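PDB 3EUW: Myo-inositol dehydrogenase from Corynebacterium glutamicum, which probably oxidises myo-inositol at its C2 hydroxyl using NAD+ as hydride acceptor, as a tetrameric member of the Gfo/Idh/MocA oxidoreductase family. Local coordinates for residues V150-D155 against G236-L241; G169-M174 against N208-V213; T77-I82 against K96-D101. All blocks are in the same frame, centred on the assembly; numbering follows the deposited sequence.

Contact 1: V150-D155 against G236-L241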
loop_
_atom_site.group_PDB
_atom_site.type_symbol
_atom_site.label_atom_id
_atom_site.label_comp_id
_atom_site.label_asym_id
_atom_site.label_seq_id
_atom_site.Cartn_x
_atom_site.Cartn_y
_atom_site.Cartn_z
ATOM N N VAL A 150 -3.898 7.632 -18.145
ATOM C CA VAL A 150 -5.213 7.381 -17.580
ATOM C C VAL A 150 -5.460 8.305 -16.410
ATOM O O VAL A 150 -4.713 8.308 -15.437
ATOM C CB VAL A 150 -5.338 5.927 -17.124
ATOM C CG1 VAL A 150 -6.743 5.666 -16.606
ATOM C CG2 VAL A 150 -5.007 4.994 -18.287
ATOM N N ILE A 151 -6.513 9.101 -16.524
ATOM C CA ILE A 151 -6.847 10.070 -15.496
ATOM C C ILE A 151 -8.221 9.799 -14.922
ATOM O O ILE A 151 -9.183 9.590 -15.655
ATOM C CB ILE A 151 -6.791 11.497 -16.081
ATOM C CG1 ILE A 151 -5.407 11.724 -16.709
ATOM C CG2 ILE A 151 -7.062 12.529 -14.994
ATOM C CD1 ILE A 151 -5.223 13.070 -17.421
ATOM N N ILE A 152 -8.303 9.775 -13.598
ATOM C CA ILE A 152 -9.572 9.533 -12.933
ATOM C C ILE A 152 -9.821 10.628 -11.925
ATOM O O ILE A 152 -9.148 10.718 -10.888
ATOM C CB ILE A 152 -9.591 8.169 -12.222
ATOM C CG1 ILE A 152 -9.394 7.053 -13.255
ATOM C CG2 ILE A 152 -10.911 7.995 -11.459
ATOM C CD1 ILE A 152 -9.338 5.644 -12.675
ATOM N N SER A 153 -10.790 11.473 -12.255
ATOM C CA SER A 153 -11.181 12.576 -11.412
ATOM C C SER A 153 -12.663 12.454 -11.056
ATOM O O SER A 153 -13.530 12.342 -11.930
ATOM C CB SER A 153 -10.943 13.898 -12.142
ATOM O OG SER A 153 -9.580 14.055 -12.505
ATOM N N ARG A 154 -12.946 12.460 -9.765
ATOM C CA ARG A 154 -14.323 12.389 -9.314
ATOM C C ARG A 154 -14.538 13.405 -8.203
ATOM O O ARG A 154 -13.853 13.379 -7.179
ATOM C CB ARG A 154 -14.652 10.978 -8.817
ATOM C CG ARG A 154 -14.502 9.908 -9.887
ATOM C CD ARG A 154 -14.691 8.510 -9.284
ATOM N NE ARG A 154 -14.805 7.467 -10.296
ATOM C CZ ARG A 154 -14.174 6.299 -10.249
ATOM N NH1 ARG A 154 -13.370 6.001 -9.227
ATOM N NH2 ARG A 154 -14.334 5.437 -11.236
ATOM N N ASP A 155 -15.472 14.321 -8.420
ATOM C CA ASP A 155 -15.762 15.315 -7.407
ATOM C C ASP A 155 -16.547 14.640 -6.290
ATOM O O ASP A 155 -17.278 13.675 -6.531
ATOM C CB ASP A 155 -16.599 16.459 -7.980
ATOM C CG ASP A 155 -15.802 17.379 -8.863
ATOM O OD1 ASP A 155 -14.578 17.170 -9.014
ATOM O OD2 ASP A 155 -16.412 18.325 -9.404
ATOM N N GLY A 236 -14.146 10.918 -0.983
ATOM C CA GLY A 236 -13.375 12.141 -1.110
ATOM C C GLY A 236 -13.202 12.645 -2.529
ATOM O O GLY A 236 -13.981 12.311 -3.417
ATOM N N TYR A 237 -12.160 13.450 -2.731
ATOM C CA TYR A 237 -11.843 14.058 -4.022
ATOM C C TYR A 237 -10.821 13.189 -4.774
ATOM O O TYR A 237 -9.612 13.367 -4.637
ATOM C CB TYR A 237 -11.297 15.465 -3.763
ATOM C CG TYR A 237 -11.058 16.335 -4.977
ATOM C CD1 TYR A 237 -11.880 16.253 -6.101
ATOM C CD2 TYR A 237 -10.058 17.309 -4.965
ATOM C CE1 TYR A 237 -11.720 17.123 -7.179
ATOM C CE2 TYR A 237 -9.888 18.184 -6.039
ATOM C CZ TYR A 237 -10.722 18.086 -7.139
ATOM O OH TYR A 237 -10.565 18.954 -8.188
ATOM N N ASP A 238 -11.335 12.258 -5.571
ATOM C CA ASP A 238 -10.518 11.299 -6.322
ATOM C C ASP A 238 -9.726 11.964 -7.443
ATOM O O ASP A 238 -10.301 12.446 -8.412
ATOM C CB ASP A 238 -11.429 10.200 -6.882
ATOM C CG ASP A 238 -10.675 8.931 -7.245
ATOM O OD1 ASP A 238 -9.426 8.933 -7.200
ATOM O OD2 ASP A 238 -11.342 7.931 -7.585
ATOM N N GLN A 239 -8.404 11.986 -7.310
ATOM C CA GLN A 239 -7.551 12.614 -8.315
ATOM C C GLN A 239 -6.361 11.726 -8.625
ATOM O O GLN A 239 -5.255 11.984 -8.152
ATOM C CB GLN A 239 -7.031 13.963 -7.801
ATOM C CG GLN A 239 -8.105 14.998 -7.471
ATOM C CD GLN A 239 -8.721 15.624 -8.709
ATOM O OE1 GLN A 239 -9.764 15.183 -9.193
ATOM N NE2 GLN A 239 -8.066 16.653 -9.238
ATOM N N ARG A 240 -6.584 10.683 -9.414
ATOM C CA ARG A 240 -5.520 9.766 -9.760
ATOM C C ARG A 240 -5.057 9.960 -11.191
ATOM O O ARG A 240 -5.818 10.414 -12.057
ATOM C CB ARG A 240 -5.980 8.322 -9.544
ATOM C CG ARG A 240 -6.084 7.917 -8.078
ATOM C CD ARG A 240 -6.668 6.513 -7.944
ATOM N NE ARG A 240 -8.103 6.502 -8.202
ATOM C CZ ARG A 240 -8.755 5.517 -8.821
ATOM N NH1 ARG A 240 -8.090 4.457 -9.268
ATOM N NH2 ARG A 240 -10.078 5.574 -8.962
ATOM N N LEU A 241 -3.801 9.620 -11.432
ATOM C CA LEU A 241 -3.229 9.746 -12.754
ATOM C C LEU A 241 -2.216 8.634 -12.957
ATOM O O LEU A 241 -1.409 8.343 -12.073
ATOM C CB LEU A 241 -2.559 11.111 -12.924
ATOM C CG LEU A 241 -1.977 11.387 -14.313
ATOM C CD1 LEU A 241 -1.920 12.885 -14.560
ATOM C CD2 LEU A 241 -0.604 10.759 -14.438
HETATM O O HOH W 1 -6.859 13.315 -11.487
HETATM O O HOH W 2 -13.089 20.042 -9.596
#
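I152 and R240 face each other as a hydrogen-bonded pair in the antiparallel ladder that joins strand 146-154 to strand 238-245 within the large mixed sheet of the C-terminal domain. The strand axes differ in direction by 176° and approach to 4.7 Å. Two backbone bonds ring this pair, I152 N to R240 O (3.0 Å) and R240 N to I152 O. R154 N repeats the pattern with D238 O, but the return bond from D238 N to R154 O is weak. At the intervening non-hydrogen-bonded pair, S153 CA directs its hydrogen at D238 O from 3.1 Å.

Charge dominates the face carrying I152, R154, D238 and R240. A bend at chi3 (-75°) folds the R240 guanidinium onto D238, gripping it side-on: NE meets OD1 at 2.9 Å and NH2 meets OD2, both through syn lone pairs. R154 NH1 reaches the same OD2 nearly along its C-O axis, at 3.2 Å, with the two groups' planes 52° apart; Y235 OH also bonds to this oxygen. R154 NH2 bonds to OE1 of Q148 of the second subunit. The guanidinium ends come close, R154 NH1 to R240 NH2 being 3.3 Å, and D238 together with E242 of the second subunit, which salt-bridges both arginines, probably offsets their repulsion. I152 supplies the apolar surface here: CG2 sits 3.8 Å above the centre of the R154 guanidinium and CD1 lies over one face of that of R240.

On the other face, I151 CG1 and L241 CG lie side by side (4.2 Å) against helix 169-185. S153 OG bonds to D178 and accepts from a water that also donates to R240 O. Beyond the ladder, D155, salt-bridged to R231, brings OD1 to the Y237 ring edge at CE1, and a second water links that OD1 to Y237 OH.

Contact 2: G169-M174 against N208-V213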
loop_
_atom_site.group_PDB
_atom_site.type_symbol
_atom_site.label_atom_id
_atom_site.label_comp_id
_atom_site.label_asym_id
_atom_site.label_seq_id
_atom_site.Cartn_x
_atom_site.Cartn_y
_atom_site.Cartn_z
ATOM N N GLY A 169 -21.526 23.113 -18.375
ATOM C CA GLY A 169 -21.469 21.667 -18.500
ATOM C C GLY A 169 -20.214 21.030 -17.914
ATOM O O GLY A 169 -19.187 21.690 -17.723
ATOM N N ILE A 170 -20.298 19.731 -17.644
ATOM C CA ILE A 170 -19.198 18.984 -17.062
ATOM C C ILE A 170 -17.856 19.119 -17.813
ATOM O O ILE A 170 -16.811 19.269 -17.185
ATOM C CB ILE A 170 -19.599 17.493 -16.924
ATOM C CG1 ILE A 170 -18.586 16.743 -16.062
ATOM C CG2 ILE A 170 -19.738 16.855 -18.294
ATOM C CD1 ILE A 170 -19.070 15.344 -15.633
ATOM N N PHE A 171 -17.888 19.090 -19.142
ATOM C CA PHE A 171 -16.667 19.204 -19.947
ATOM C C PHE A 171 -15.955 20.553 -19.811
ATOM O O PHE A 171 -14.741 20.595 -19.622
ATOM C CB PHE A 171 -16.972 18.947 -21.431
ATOM C CG PHE A 171 -17.484 17.565 -21.712
ATOM C CD1 PHE A 171 -16.660 16.456 -21.533
ATOM C CD2 PHE A 171 -18.784 17.369 -22.164
ATOM C CE1 PHE A 171 -17.124 15.183 -21.805
ATOM C CE2 PHE A 171 -19.251 16.100 -22.437
ATOM C CZ PHE A 171 -18.425 15.005 -22.260
ATOM N N ARG A 172 -16.697 21.652 -19.906
ATOM C CA ARG A 172 -16.094 22.978 -19.779
ATOM C C ARG A 172 -15.742 23.342 -18.331
ATOM O O ARG A 172 -14.805 24.098 -18.085
ATOM C CB ARG A 172 -17.032 24.060 -20.340
ATOM C CG ARG A 172 -17.410 23.905 -21.812
ATOM C CD ARG A 172 -18.111 25.161 -22.314
ATOM N NE ARG A 172 -18.635 25.039 -23.676
ATOM C CZ ARG A 172 -19.858 24.608 -23.978
ATOM N NH1 ARG A 172 -20.702 24.248 -23.021
ATOM N NH2 ARG A 172 -20.247 24.551 -25.245
ATOM N N ASP A 173 -16.482 22.787 -17.377
ATOM C CA ASP A 173 -16.277 23.081 -15.959
ATOM C C ASP A 173 -15.376 22.112 -15.183
ATOM O O ASP A 173 -14.606 22.535 -14.316
ATOM C CB ASP A 173 -17.643 23.167 -15.268
ATOM C CG ASP A 173 -17.539 23.519 -13.788
ATOM O OD1 ASP A 173 -17.159 24.668 -13.462
ATOM O OD2 ASP A 173 -17.842 22.645 -12.954
HETATM N N MSE A 174 -15.482 20.818 -15.481
HETATM C CA MSE A 174 -14.686 19.808 -14.796
HETATM C C MSE A 174 -13.592 19.159 -15.648
HETATM O O MSE A 174 -12.413 19.313 -15.362
HETATM C CB MSE A 174 -15.600 18.711 -14.273
HETATM C CG MSE A 174 -14.882 17.718 -13.385
HETATM SE SE MSE A 174 -16.119 16.320 -12.852
HETATM C CE MSE A 174 -14.845 15.157 -11.847
ATOM N N ASN A 208 -29.580 19.463 -18.502
ATOM C CA ASN A 208 -29.068 18.867 -19.735
ATOM C C ASN A 208 -27.543 18.804 -19.708
ATOM O O ASN A 208 -26.853 19.316 -20.592
ATOM C CB ASN A 208 -29.536 19.669 -20.946
ATOM C CG ASN A 208 -31.028 19.589 -21.141
ATOM O OD1 ASN A 208 -31.760 20.524 -20.825
ATOM N ND2 ASN A 208 -31.493 18.453 -21.645
ATOM N N ASP A 209 -27.037 18.162 -18.668
ATOM C CA ASP A 209 -25.612 18.000 -18.461
ATOM C C ASP A 209 -25.432 16.532 -18.029
ATOM O O ASP A 209 -26.418 15.828 -17.789
ATOM C CB ASP A 209 -25.163 18.982 -17.371
ATOM C CG ASP A 209 -23.658 19.047 -17.203
ATOM O OD1 ASP A 209 -22.920 18.506 -18.051
ATOM O OD2 ASP A 209 -23.216 19.657 -16.212
ATOM N N TYR A 210 -24.192 16.065 -17.938
ATOM C CA TYR A 210 -23.952 14.677 -17.546
ATOM C C TYR A 210 -23.351 14.630 -16.153
ATOM O O TYR A 210 -22.589 15.530 -15.769
ATOM C CB TYR A 210 -22.972 13.995 -18.518
ATOM C CG TYR A 210 -23.360 14.044 -19.979
ATOM C CD1 TYR A 210 -24.383 13.246 -20.481
ATOM C CD2 TYR A 210 -22.690 14.886 -20.862
ATOM C CE1 TYR A 210 -24.729 13.283 -21.839
ATOM C CE2 TYR A 210 -23.021 14.934 -22.209
ATOM C CZ TYR A 210 -24.038 14.131 -22.696
ATOM O OH TYR A 210 -24.335 14.165 -24.037
ATOM N N ASP A 211 -23.685 13.596 -15.385
ATOM C CA ASP A 211 -23.094 13.487 -14.064
ATOM C C ASP A 211 -21.867 12.572 -14.095
ATOM O O ASP A 211 -21.229 12.350 -13.065
ATOM C CB ASP A 211 -24.120 13.016 -13.015
ATOM C CG ASP A 211 -24.710 11.665 -13.324
ATOM O OD1 ASP A 211 -24.072 10.869 -14.039
ATOM O OD2 ASP A 211 -25.823 11.391 -12.819
ATOM N N GLN A 212 -21.554 12.034 -15.274
ATOM C CA GLN A 212 -20.369 11.200 -15.455
ATOM C C GLN A 212 -20.011 11.064 -16.935
ATOM O O GLN A 212 -20.881 10.912 -17.801
ATOM C CB GLN A 212 -20.534 9.807 -14.812
ATOM C CG GLN A 212 -21.496 8.860 -15.509
ATOM C CD GLN A 212 -21.445 7.441 -14.948
ATOM O OE1 GLN A 212 -22.099 6.534 -15.462
ATOM N NE2 GLN A 212 -20.667 7.249 -13.895
ATOM N N VAL A 213 -18.717 11.144 -17.224
ATOM C CA VAL A 213 -18.258 11.011 -18.602
ATOM C C VAL A 213 -16.935 10.244 -18.727
ATOM O O VAL A 213 -16.195 10.101 -17.761
ATOM C CB VAL A 213 -18.044 12.404 -19.269
ATOM C CG1 VAL A 213 -19.321 13.230 -19.216
ATOM C CG2 VAL A 213 -16.907 13.150 -18.573
#
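The rings of F171 and Y210 meet obliquely, CE2 to CE2 at 4.0 Å. I170 CG2 serves both: it lies 4.0 Å above one face of the F171 ring, offset toward the rim, and at the edge of the Y210 ring, near its plane. V213 CG1 also approaches F171 obliquely, 3.6 Å from CZ, and meets I170 CG2 tip to tip at 3.8 Å. With I170 CG1 anti to the backbone N (chi1 -168°), CD1 is carried to Y210 O, 3.5 Å away.

The polar part centres on a straight bond: I170 N donates to D209 OD1 at 2.9 Å with an angle of 171° at the hydrogen, on the syn side of the carboxylate. Y210 N gives the same oxygen a weak bond, and G169 CA lies 3.5 Å from it. Sitting by the N-terminal end of helix 169-185, the D209 carboxylate is probably stabilised by the helix's backbone N-H groups.

The contact joins that end of helix 169-185 to the link from helix 202-206, closed by a Schellman motif at N208, to strand 212-219, while helix 307-326 packs on F171 through C320, L321 and A324.

Contact 3: T77-I82 against K96-D101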
loop_
_atom_site.group_PDB
_atom_site.type_symbol
_atom_site.label_atom_id
_atom_site.label_comp_id
_atom_site.label_asym_id
_atom_site.label_seq_id
_atom_site.Cartn_x
_atom_site.Cartn_y
_atom_site.Cartn_z
ATOM N N THR A 77 -16.208 37.493 -15.385
ATOM C CA THR A 77 -15.350 38.667 -15.279
ATOM C C THR A 77 -13.927 38.427 -15.793
ATOM O O THR A 77 -13.098 39.333 -15.764
ATOM C CB THR A 77 -15.223 39.130 -13.822
ATOM O OG1 THR A 77 -14.465 38.163 -13.079
ATOM C CG2 THR A 77 -16.603 39.287 -13.195
ATOM N N HIS A 78 -13.647 37.221 -16.270
ATOM C CA HIS A 78 -12.303 36.896 -16.725
ATOM C C HIS A 78 -11.789 37.609 -17.974
ATOM O O HIS A 78 -10.654 38.077 -17.982
ATOM C CB HIS A 78 -12.162 35.378 -16.881
ATOM C CG HIS A 78 -12.247 34.635 -15.581
ATOM N ND1 HIS A 78 -12.005 33.280 -15.478
ATOM C CD2 HIS A 78 -12.547 35.058 -14.328
ATOM C CE1 HIS A 78 -12.153 32.902 -14.218
ATOM N NE2 HIS A 78 -12.481 33.962 -13.501
ATOM N N VAL A 79 -12.600 37.696 -19.027
ATOM C CA VAL A 79 -12.155 38.371 -20.236
ATOM C C VAL A 79 -11.930 39.852 -19.979
ATOM O O VAL A 79 -10.992 40.445 -20.504
ATOM C CB VAL A 79 -13.172 38.227 -21.388
ATOM C CG1 VAL A 79 -12.836 39.211 -22.514
ATOM C CG2 VAL A 79 -13.142 36.806 -21.919
ATOM N N ASP A 80 -12.795 40.446 -19.164
ATOM C CA ASP A 80 -12.691 41.862 -18.850
ATOM C C ASP A 80 -11.411 42.178 -18.085
ATOM O O ASP A 80 -10.631 43.034 -18.500
ATOM C CB ASP A 80 -13.906 42.313 -18.034
ATOM C CG ASP A 80 -13.828 43.781 -17.627
ATOM O OD1 ASP A 80 -13.656 44.643 -18.516
ATOM O OD2 ASP A 80 -13.944 44.074 -16.415
ATOM N N LEU A 81 -11.195 41.477 -16.971
ATOM C CA LEU A 81 -10.010 41.702 -16.149
ATOM C C LEU A 81 -8.703 41.383 -16.888
ATOM O O LEU A 81 -7.710 42.103 -16.748
ATOM C CB LEU A 81 -10.113 40.889 -14.858
ATOM C CG LEU A 81 -11.223 41.384 -13.923
ATOM C CD1 LEU A 81 -11.389 40.437 -12.746
ATOM C CD2 LEU A 81 -10.880 42.781 -13.431
ATOM N N ILE A 82 -8.702 40.316 -17.676
ATOM C CA ILE A 82 -7.511 39.964 -18.424
ATOM C C ILE A 82 -7.144 41.111 -19.360
ATOM O O ILE A 82 -5.999 41.553 -19.388
ATOM C CB ILE A 82 -7.732 38.681 -19.261
ATOM C CG1 ILE A 82 -7.708 37.454 -18.337
ATOM C CG2 ILE A 82 -6.672 38.579 -20.365
ATOM C CD1 ILE A 82 -8.021 36.134 -19.033
ATOM N N LYS A 96 -9.008 29.365 -14.429
ATOM C CA LYS A 96 -9.661 28.881 -15.636
ATOM C C LYS A 96 -11.176 29.128 -15.534
ATOM O O LYS A 96 -11.723 29.192 -14.442
ATOM C CB LYS A 96 -9.339 27.383 -15.805
ATOM C CG LYS A 96 -10.519 26.429 -15.925
ATOM C CD LYS A 96 -11.242 26.166 -14.618
ATOM C CE LYS A 96 -12.326 25.124 -14.839
ATOM N NZ LYS A 96 -13.420 25.139 -13.841
ATOM N N PRO A 97 -11.855 29.358 -16.670
ATOM C CA PRO A 97 -11.339 29.390 -18.038
ATOM C C PRO A 97 -11.215 30.864 -18.447
ATOM O O PRO A 97 -11.530 31.756 -17.663
ATOM C CB PRO A 97 -12.429 28.691 -18.818
ATOM C CG PRO A 97 -13.664 29.298 -18.176
ATOM C CD PRO A 97 -13.331 29.352 -16.679
ATOM N N ILE A 98 -10.755 31.121 -19.666
ATOM C CA ILE A 98 -10.649 32.493 -20.126
ATOM C C ILE A 98 -12.082 32.984 -20.209
ATOM O O ILE A 98 -12.401 34.114 -19.834
ATOM C CB ILE A 98 -9.984 32.573 -21.514
ATOM C CG1 ILE A 98 -8.524 32.107 -21.419
ATOM C CG2 ILE A 98 -10.059 33.992 -22.039
ATOM C CD1 ILE A 98 -7.824 31.994 -22.751
ATOM N N ASP A 99 -12.941 32.094 -20.690
ATOM C CA ASP A 99 -14.371 32.342 -20.830
ATOM C C ASP A 99 -14.984 31.005 -21.243
ATOM O O ASP A 99 -14.271 30.108 -21.691
ATOM C CB ASP A 99 -14.643 33.391 -21.915
ATOM C CG ASP A 99 -16.050 33.971 -21.826
ATOM O OD1 ASP A 99 -16.278 34.868 -20.986
ATOM O OD2 ASP A 99 -16.932 33.525 -22.588
ATOM N N LEU A 100 -16.294 30.864 -21.089
ATOM C CA LEU A 100 -16.956 29.618 -21.475
ATOM C C LEU A 100 -17.286 29.614 -22.951
ATOM O O LEU A 100 -17.475 28.549 -23.547
ATOM C CB LEU A 100 -18.248 29.424 -20.682
ATOM C CG LEU A 100 -18.036 29.209 -19.189
ATOM C CD1 LEU A 100 -19.376 29.192 -18.480
ATOM C CD2 LEU A 100 -17.275 27.903 -18.976
ATOM N N ASP A 101 -17.348 30.814 -23.530
ATOM C CA ASP A 101 -17.677 31.000 -24.940
ATOM C C ASP A 101 -16.418 31.134 -25.779
ATOM O O ASP A 101 -15.733 32.158 -25.724
ATOM C CB ASP A 101 -18.532 32.261 -25.110
ATOM C CG ASP A 101 -19.118 32.389 -26.507
ATOM O OD1 ASP A 101 -18.494 31.912 -27.485
ATOM O OD2 ASP A 101 -20.208 32.985 -26.623
HETATM O O HOH W 3 -15.142 36.362 -19.213
#
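The segment K96-D101 begins inside the Glu-Lys-Pro motif characteristic of the Gfo/Idh/MocA family, and H78, at the start of helix 78-87, binds it through the proline carbonyl. The peptide bond before P97 is cis. H78 ND1 donates to P97 O at 2.7 Å, with an angle of 171° at the hydrogen and the oxygen only 4° out of the ring plane. The bond is therefore short, straight and directed by the ring edge. K96 O lies near the same plane, 3.7 Å from H78 CE1. The other nitrogen, NE2, bonds to S73 O, so carbonyls on two different loops fix the rotation of the imidazole; this pairing would be consistent with a ring protonated on both nitrogens.

Next to this bond the chain runs close to the helix: H78 CB is 3.2 Å from I98 O. V79 leans over the same carbonyl with its CG2 branch, which also touches D99 CB at 3.7 Å. One turn on, I82 CD1 meets I98 CG2 at 4.2 Å, and V79 CG2 adds to this small apolar patch.

A water spans the remaining gap, accepting from V79 N at 2.9 Å and donating to D99 OD1 at 2.6 Å, which gives a backbone N-H of the helix's first turn a partner. The second carboxylate oxygen of D99 accepts from D101 N, forming an Asx turn, and D101 in turn caps the next helix through E103 N.

Helix 78-87 is the crossover between the parallel, adjacent strands 68-71 and 92-94 of the Rossmann sheet. I71 of the first strand underlies H78 and I82, whereas C108 and V105 of helix 102-112 pack on V79 and I98 respectively.

How the contacts relate
Along the chain contact 3 closes first, in the nucleotide-binding Rossmann domain; contact 1 then opens in the C-terminal domain, with contact 2 nested in its loop. Contacts 1 and 2 share the mixed sheet, and their centres are 15 Å apart. They touch where the selenomethionine M174 brings CE to S153 O, at 3.1 Å. Contact 2 also reaches the other domain: its centre lies 19 Å from that of contact 3, and D173 O probably accepts a hydrogen bond from K96 NZ at 2.9 Å. Contacts 1 and 3 do not meet, their nearest atoms being about 9 Å apart. Helix 169-185 thus connects the subunit-facing sheet to the family's Lys-Pro loop.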